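Local coordinates for Mll7089 protein (Mesorhizobium loti, PDB 2OZ8), which is of unproven function but, as a mandelate racemase-like member of the enolase superfamily, probably binds magnesium and may act as a hydro-lyase, at residues A[251-262]-A[271-282]. Numbering follows the deposited sequence.
Sequences EYLDLQGKRLLL and NVHGQVTDVMRI
His273 meets Glu251 with the edge of its imidazole: NE2 donates to OE1 at 3.0 Å, the oxygen lying in the ring plane and receiving the proton on its syn side. Carboxylate and ring are turned 31° apart, and the other ring nitrogen, ND1, bonds Asn297 O, so that the two bonds together restrain the ring's rotation. Glu251 CG sits over the centre of one face of the Tyr252 ring. Lys258 reaches from helix 255-263 toward the strand, bends at chi2 and chi4, and gives NZ to Asn271 O at 3.0 Å, in the carbonyl plane, while CD lies 3.9 Å from Val272 CG1. With an alanine here, the Asn271 carbonyl is likely to lose its ammonium partner, and a gap to open beside Val272. Farther along, helices 255-262 and 276-282 run nearly parallel, 16° apart. Ile282, its CG1 anti to the backbone N (chi1 -157°), extends CD1 to within 3.9 Å of Leu262 CD1, and its CB faces Leu255 CD2. Leu255 CG packs on Asp278 CB, whose carboxylate turns to His103 and Gln107. In this beta-alpha-beta unit of the enolase-type barrel, strand 246-249, helix 255-263 and strand 269-272, the next barrel helix packs alongside through mainly apolar contacts, whereas an N-H to carboxylate bond and an ammonium to backbone-carbonyl bond tie the polar groups at the C-terminal ends of the strands.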
ATOM      1  N   GLU A 251       5.753   9.809 -23.746  1.00 55.94           N
ATOM      2  CA  GLU A 251       5.510   9.635 -25.194  1.00 57.56           C
ATOM      3  C   GLU A 251       4.444   8.563 -25.393  1.00 57.95           C
ATOM      4  O   GLU A 251       4.405   7.572 -24.653  1.00 58.47           O
ATOM      5  CB  GLU A 251       6.801   9.256 -25.973  1.00 57.48           C
ATOM      6  CG  GLU A 251       6.736   9.337 -27.532  1.00 57.85           C
ATOM      7  CD  GLU A 251       6.990  10.760 -28.113  1.00 61.92           C
ATOM      8  OE1 GLU A 251       6.410  11.705 -27.551  1.00 63.54           O
ATOM      9  OE2 GLU A 251       7.757  10.937 -29.120  1.00 60.58           O
ATOM     10  N   TYR A 252       3.585   8.785 -26.378  1.00 58.37           N
ATOM     11  CA  TYR A 252       2.595   7.798 -26.816  1.00 59.29           C
ATOM     12  C   TYR A 252       1.406   7.731 -25.863  1.00 58.47           C
ATOM     13  O   TYR A 252       0.537   6.861 -26.001  1.00 58.70           O
ATOM     14  CB  TYR A 252       3.232   6.404 -27.051  1.00 60.56           C
ATOM     15  CG  TYR A 252       4.449   6.459 -27.956  1.00 63.54           C
ATOM     16  CD1 TYR A 252       5.720   6.070 -27.498  1.00 63.60           C
ATOM     17  CD2 TYR A 252       4.333   6.945 -29.274  1.00 65.59           C
ATOM     18  CE1 TYR A 252       6.844   6.147 -28.336  1.00 65.87           C
ATOM     19  CE2 TYR A 252       5.437   7.019 -30.112  1.00 66.19           C
ATOM     20  CZ  TYR A 252       6.687   6.627 -29.644  1.00 65.84           C
ATOM     21  OH  TYR A 252       7.760   6.735 -30.504  1.00 66.24           O
ATOM     22  N   LEU A 253       1.368   8.654 -24.903  1.00 56.95           N
ATOM     23  CA  LEU A 253       0.291   8.677 -23.933  1.00 55.29           C
ATOM     24  C   LEU A 253      -0.639   9.827 -24.263  1.00 54.82           C
ATOM     25  O   LEU A 253      -0.183  10.907 -24.660  1.00 54.48           O
ATOM     26  CB  LEU A 253       0.829   8.868 -22.510  1.00 54.97           C
ATOM     27  CG  LEU A 253       1.722   7.884 -21.740  1.00 53.79           C
ATOM     28  CD1 LEU A 253       1.983   8.431 -20.319  1.00 50.66           C
ATOM     29  CD2 LEU A 253       1.108   6.510 -21.677  1.00 51.75           C
ATOM     30  N   ASP A 254      -1.940   9.611 -24.074  1.00 53.68           N
ATOM     31  CA  ASP A 254      -2.883  10.718 -24.131  1.00 53.27           C
ATOM     32  C   ASP A 254      -2.988  11.450 -22.762  1.00 52.66           C
ATOM     33  O   ASP A 254      -2.241  11.151 -21.821  1.00 52.89           O
ATOM     34  CB  ASP A 254      -4.250  10.240 -24.665  1.00 53.67           C
ATOM     35  CG  ASP A 254      -4.892   9.159 -23.801  1.00 54.72           C
ATOM     36  OD1 ASP A 254      -4.448   8.888 -22.676  1.00 54.71           O
ATOM     37  OD2 ASP A 254      -5.892   8.569 -24.260  1.00 60.50           O
ATOM     38  N   LEU A 255      -3.895  12.419 -22.677  1.00 52.03           N
ATOM     39  CA  LEU A 255      -4.131  13.224 -21.481  1.00 51.15           C
ATOM     40  C   LEU A 255      -4.399  12.353 -20.277  1.00 51.52           C
ATOM     41  O   LEU A 255      -3.827  12.578 -19.191  1.00 51.22           O
ATOM     42  CB  LEU A 255      -5.334  14.131 -21.662  1.00 50.20           C
ATOM     43  CG  LEU A 255      -5.206  15.572 -21.165  1.00 49.85           C
ATOM     44  CD1 LEU A 255      -6.533  16.057 -20.586  1.00 48.58           C
ATOM     45  CD2 LEU A 255      -4.076  15.801 -20.189  1.00 48.88           C
ATOM     46  N   GLN A 256      -5.275  11.369 -20.478  1.00 51.23           N
ATOM     47  CA  GLN A 256      -5.655  10.466 -19.426  1.00 51.93           C
ATOM     48  C   GLN A 256      -4.409   9.696 -18.987  1.00 51.17           C
ATOM     49  O   GLN A 256      -4.170   9.508 -17.791  1.00 51.26           O
ATOM     50  CB  GLN A 256      -6.748   9.528 -19.926  1.00 52.55           C
ATOM     51  CG  GLN A 256      -8.124  10.246 -20.226  1.00 58.75           C
ATOM     52  CD  GLN A 256      -8.068  11.338 -21.349  1.00 63.32           C
ATOM     53  OE1 GLN A 256      -7.333  11.195 -22.351  1.00 62.50           O
ATOM     54  NE2 GLN A 256      -8.852  12.423 -21.169  1.00 61.79           N
ATOM     55  N   GLY A 257      -3.604   9.303 -19.977  1.00 49.60           N
ATOM     56  CA  GLY A 257      -2.402   8.546 -19.761  1.00 48.22           C
ATOM     57  C   GLY A 257      -1.311   9.319 -19.053  1.00 47.66           C
ATOM     58  O   GLY A 257      -0.609   8.745 -18.227  1.00 47.20           O
ATOM     59  N   LYS A 258      -1.152  10.599 -19.406  1.00 46.92           N
ATOM     60  CA  LYS A 258      -0.180  11.490 -18.762  1.00 46.68           C
ATOM     61  C   LYS A 258      -0.570  11.668 -17.302  1.00 46.15           C
ATOM     62  O   LYS A 258       0.274  11.557 -16.395  1.00 45.84           O
ATOM     63  CB  LYS A 258      -0.095  12.863 -19.461  1.00 47.19           C
ATOM     64  CG  LYS A 258       0.026  12.810 -21.001  1.00 48.49           C
ATOM     65  CD  LYS A 258       0.845  13.988 -21.550  1.00 48.97           C
ATOM     66  CE  LYS A 258       1.268  13.750 -23.019  1.00 49.03           C
ATOM     67  NZ  LYS A 258       2.469  12.821 -23.177  1.00 47.45           N
ATOM     68  N   ARG A 259      -1.861  11.913 -17.085  1.00 46.07           N
ATOM     69  CA  ARG A 259      -2.394  12.039 -15.753  1.00 46.31           C
ATOM     70  C   ARG A 259      -2.125  10.762 -14.925  1.00 46.45           C
ATOM     71  O   ARG A 259      -1.620  10.845 -13.792  1.00 46.57           O
ATOM     72  CB  ARG A 259      -3.863  12.429 -15.762  1.00 45.74           C
ATOM     73  CG  ARG A 259      -4.380  12.701 -14.336  1.00 48.03           C
ATOM     74  CD  ARG A 259      -5.851  12.955 -14.251  1.00 47.45           C
ATOM     75  NE  ARG A 259      -6.576  11.886 -14.909  1.00 48.97           N
ATOM     76  CZ  ARG A 259      -6.891  10.737 -14.343  1.00 49.00           C
ATOM     77  NH1 ARG A 259      -6.579  10.510 -13.086  1.00 50.09           N
ATOM     78  NH2 ARG A 259      -7.547   9.825 -15.029  1.00 50.02           N
ATOM     79  N   LEU A 260      -2.400   9.596 -15.507  1.00 46.12           N
ATOM     80  CA  LEU A 260      -2.157   8.334 -14.816  1.00 46.52           C
ATOM     81  C   LEU A 260      -0.666   8.111 -14.533  1.00 45.58           C
ATOM     82  O   LEU A 260      -0.286   7.569 -13.471  1.00 45.22           O
ATOM     83  CB  LEU A 260      -2.751   7.164 -15.602  1.00 47.28           C
ATOM     84  CG  LEU A 260      -4.278   7.001 -15.522  1.00 50.67           C
ATOM     85  CD1 LEU A 260      -4.764   6.101 -16.700  1.00 52.65           C
ATOM     86  CD2 LEU A 260      -4.691   6.441 -14.159  1.00 49.54           C
ATOM     87  N   LEU A 261       0.164   8.566 -15.472  1.00 44.41           N
ATOM     88  CA  LEU A 261       1.603   8.496 -15.321  1.00 43.91           C
ATOM     89  C   LEU A 261       2.047   9.304 -14.112  1.00 43.55           C
ATOM     90  O   LEU A 261       2.893   8.871 -13.323  1.00 42.77           O
ATOM     91  CB  LEU A 261       2.280   9.008 -16.578  1.00 43.73           C
ATOM     92  CG  LEU A 261       3.792   8.752 -16.667  1.00 44.84           C
ATOM     93  CD1 LEU A 261       4.117   7.261 -16.958  1.00 42.89           C
ATOM     94  CD2 LEU A 261       4.377   9.682 -17.708  1.00 43.16           C
ATOM     95  N   LEU A 262       1.447  10.486 -13.960  1.00 43.92           N
ATOM     96  CA  LEU A 262       1.723  11.335 -12.799  1.00 43.27           C
ATOM     97  C   LEU A 262       1.311  10.679 -11.489  1.00 43.62           C
ATOM     98  O   LEU A 262       2.061  10.702 -10.528  1.00 44.08           O
ATOM     99  CB  LEU A 262       1.103  12.728 -12.980  1.00 42.93           C
ATOM    100  CG  LEU A 262       1.716  13.560 -14.138  1.00 42.45           C
ATOM    101  CD1 LEU A 262       1.050  14.916 -14.272  1.00 40.46           C
ATOM    102  CD2 LEU A 262       3.258  13.730 -13.991  1.00 40.57           C
ATOM    103  N   ASN A 271       7.048  14.714 -20.788  1.00 33.59           N
ATOM    104  CA  ASN A 271       7.101  15.307 -22.155  0.50 33.79           C
ATOM    105  C   ASN A 271       5.695  15.429 -22.733  1.00 34.42           C
ATOM    106  O   ASN A 271       4.857  14.570 -22.528  1.00 34.97           O
ATOM    107  CB  ASN A 271       7.982  14.509 -23.124  0.50 32.57           C
ATOM    108  CG  ASN A 271       8.387  15.311 -24.395  0.50 33.06           C
ATOM    109  OD1 ASN A 271       7.983  14.947 -25.532  0.50 33.13           O
ATOM    110  ND2 ASN A 271       9.222  16.358 -24.224  0.50 24.50           N
ATOM    111  N   VAL A 272       5.442  16.511 -23.437  1.00 34.81           N
ATOM    112  CA  VAL A 272       4.143  16.699 -24.068  1.00 36.62           C
ATOM    113  C   VAL A 272       4.351  17.267 -25.448  1.00 36.60           C
ATOM    114  O   VAL A 272       5.449  17.665 -25.777  1.00 36.96           O
ATOM    115  CB  VAL A 272       3.179  17.657 -23.268  1.00 36.58           C
ATOM    116  CG1 VAL A 272       3.001  17.187 -21.845  1.00 34.84           C
ATOM    117  CG2 VAL A 272       3.692  19.097 -23.310  1.00 37.26           C
ATOM    118  N   HIS A 273       3.279  17.347 -26.216  1.00 36.89           N
ATOM    119  CA  HIS A 273       3.310  17.929 -27.562  1.00 37.42           C
ATOM    120  C   HIS A 273       2.407  19.136 -27.666  1.00 37.14           C
ATOM    121  O   HIS A 273       2.423  19.947 -26.782  1.00 38.91           O
ATOM    122  CB  HIS A 273       3.053  16.850 -28.631  1.00 36.64           C
ATOM    123  CG  HIS A 273       4.234  15.952 -28.814  1.00 40.13           C
ATOM    124  ND1 HIS A 273       5.276  16.257 -29.667  1.00 40.81           N
ATOM    125  CD2 HIS A 273       4.586  14.800 -28.190  1.00 43.30           C
ATOM    126  CE1 HIS A 273       6.199  15.318 -29.585  1.00 42.61           C
ATOM    127  NE2 HIS A 273       5.802  14.416 -28.707  1.00 44.09           N
ATOM    128  N   GLY A 274       1.626  19.265 -28.734  1.00 37.72           N
ATOM    129  CA  GLY A 274       0.921  20.504 -29.049  1.00 35.97           C
ATOM    130  C   GLY A 274      -0.587  20.516 -28.894  1.00 36.85           C
ATOM    131  O   GLY A 274      -1.227  21.400 -29.440  1.00 36.07           O
ATOM    132  N   GLN A 275      -1.168  19.566 -28.134  1.00 36.48           N
ATOM    133  CA  GLN A 275      -2.581  19.615 -27.880  1.00 36.93           C
ATOM    134  C   GLN A 275      -2.836  20.754 -26.929  1.00 36.61           C
ATOM    135  O   GLN A 275      -2.889  20.562 -25.716  1.00 38.71           O
ATOM    136  CB  GLN A 275      -3.093  18.306 -27.294  1.00 37.32           C
ATOM    137  CG  GLN A 275      -2.898  17.116 -28.196  1.00 39.33           C
ATOM    138  CD  GLN A 275      -1.481  16.561 -28.127  1.00 42.73           C
ATOM    139  OE1 GLN A 275      -0.598  17.107 -27.416  1.00 43.04           O
ATOM    140  NE2 GLN A 275      -1.243  15.492 -28.883  1.00 38.40           N
ATOM    141  N   VAL A 276      -3.025  21.943 -27.464  1.00 36.21           N
ATOM    142  CA  VAL A 276      -3.016  23.145 -26.620  1.00 35.38           C
ATOM    143  C   VAL A 276      -3.828  23.031 -25.359  1.00 36.06           C
ATOM    144  O   VAL A 276      -3.296  23.296 -24.303  1.00 37.37           O
ATOM    145  CB  VAL A 276      -3.441  24.443 -27.338  1.00 34.43           C
ATOM    146  CG1 VAL A 276      -3.287  25.649 -26.366  1.00 33.63           C
ATOM    147  CG2 VAL A 276      -2.685  24.623 -28.602  1.00 30.79           C
ATOM    148  N   THR A 277      -5.099  22.676 -25.463  1.00 36.40           N
ATOM    149  CA  THR A 277      -5.953  22.594 -24.295  1.00 37.54           C
ATOM    150  C   THR A 277      -5.531  21.488 -23.320  1.00 37.24           C
ATOM    151  O   THR A 277      -5.513  21.716 -22.108  1.00 37.93           O
ATOM    152  CB  THR A 277      -7.454  22.347 -24.678  1.00 38.60           C
ATOM    153  OG1 THR A 277      -7.873  23.285 -25.689  1.00 41.08           O
ATOM    154  CG2 THR A 277      -8.369  22.457 -23.418  1.00 37.63           C
ATOM    155  N   ASP A 278      -5.194  20.304 -23.821  1.00 37.15           N
ATOM    156  CA  ASP A 278      -4.705  19.227 -22.932  1.00 38.28           C
ATOM    157  C   ASP A 278      -3.430  19.647 -22.190  1.00 37.64           C
ATOM    158  O   ASP A 278      -3.287  19.335 -21.005  1.00 37.08           O
ATOM    159  CB  ASP A 278      -4.407  17.923 -23.665  1.00 38.42           C
ATOM    160  CG  ASP A 278      -5.556  17.422 -24.508  1.00 42.66           C
ATOM    161  OD1 ASP A 278      -6.676  17.966 -24.410  1.00 48.31           O
ATOM    162  OD2 ASP A 278      -5.329  16.455 -25.291  1.00 48.10           O
ATOM    163  N   VAL A 279      -2.517  20.337 -22.907  1.00 37.03           N
ATOM    164  CA  VAL A 279      -1.222  20.788 -22.365  1.00 34.82           C
ATOM    165  C   VAL A 279      -1.354  21.806 -21.269  1.00 34.80           C
ATOM    166  O   VAL A 279      -0.645  21.717 -20.246  1.00 35.75           O
ATOM    167  CB  VAL A 279      -0.287  21.321 -23.470  1.00 34.83           C
ATOM    168  CG1 VAL A 279       0.945  21.975 -22.887  1.00 31.82           C
ATOM    169  CG2 VAL A 279       0.127  20.169 -24.390  1.00 34.73           C
ATOM    170  N   MET A 280      -2.243  22.777 -21.444  1.00 33.62           N
ATOM    171  CA  MET A 280      -2.481  23.727 -20.348  1.00 33.37           C
ATOM    172  C   MET A 280      -3.174  23.081 -19.141  1.00 34.19           C
ATOM    173  O   MET A 280      -2.944  23.462 -17.990  1.00 35.23           O
ATOM    174  CB  MET A 280      -3.206  24.979 -20.822  1.00 31.78           C
ATOM    175  CG  MET A 280      -2.433  25.752 -21.919  1.00 29.75           C
ATOM    176  SD  MET A 280      -0.784  26.416 -21.510  1.00 21.58           S
ATOM    177  CE  MET A 280      -1.302  27.508 -20.180  1.00 23.97           C
ATOM    178  N   ARG A 281      -3.987  22.070 -19.379  1.00 34.80           N
ATOM    179  CA  ARG A 281      -4.597  21.377 -18.261  1.00 36.28           C
ATOM    180  C   ARG A 281      -3.553  20.495 -17.523  1.00 36.88           C
ATOM    181  O   ARG A 281      -3.482  20.528 -16.275  1.00 36.60           O
ATOM    182  CB  ARG A 281      -5.796  20.539 -18.733  1.00 36.55           C
ATOM    183  CG  ARG A 281      -6.983  21.378 -18.998  1.00 38.30           C
ATOM    184  CD  ARG A 281      -8.118  20.639 -19.686  1.00 39.01           C
ATOM    185  NE  ARG A 281      -9.211  21.586 -19.869  1.00 40.69           N
ATOM    186  CZ  ARG A 281     -10.341  21.363 -20.539  1.00 43.18           C
ATOM    187  NH1 ARG A 281     -10.579  20.184 -21.125  1.00 39.17           N
ATOM    188  NH2 ARG A 281     -11.242  22.352 -20.616  1.00 42.64           N
ATOM    189  N   ILE A 282      -2.772  19.707 -18.277  1.00 35.40           N
ATOM    190  CA  ILE A 282      -1.753  18.873 -17.652  1.00 35.44           C
ATOM    191  C   ILE A 282      -0.644  19.739 -17.061  1.00 35.56           C
ATOM    192  O   ILE A 282      -0.034  19.376 -16.052  1.00 35.21           O
ATOM    193  CB  ILE A 282      -1.173  17.749 -18.588  1.00 35.81           C
ATOM    194  CG1 ILE A 282      -0.605  16.633 -17.717  1.00 39.23           C
ATOM    195  CG2 ILE A 282      -0.056  18.250 -19.472  1.00 32.58           C
ATOM    196  CD1 ILE A 282      -1.650  15.853 -16.940  1.00 42.47           C
TER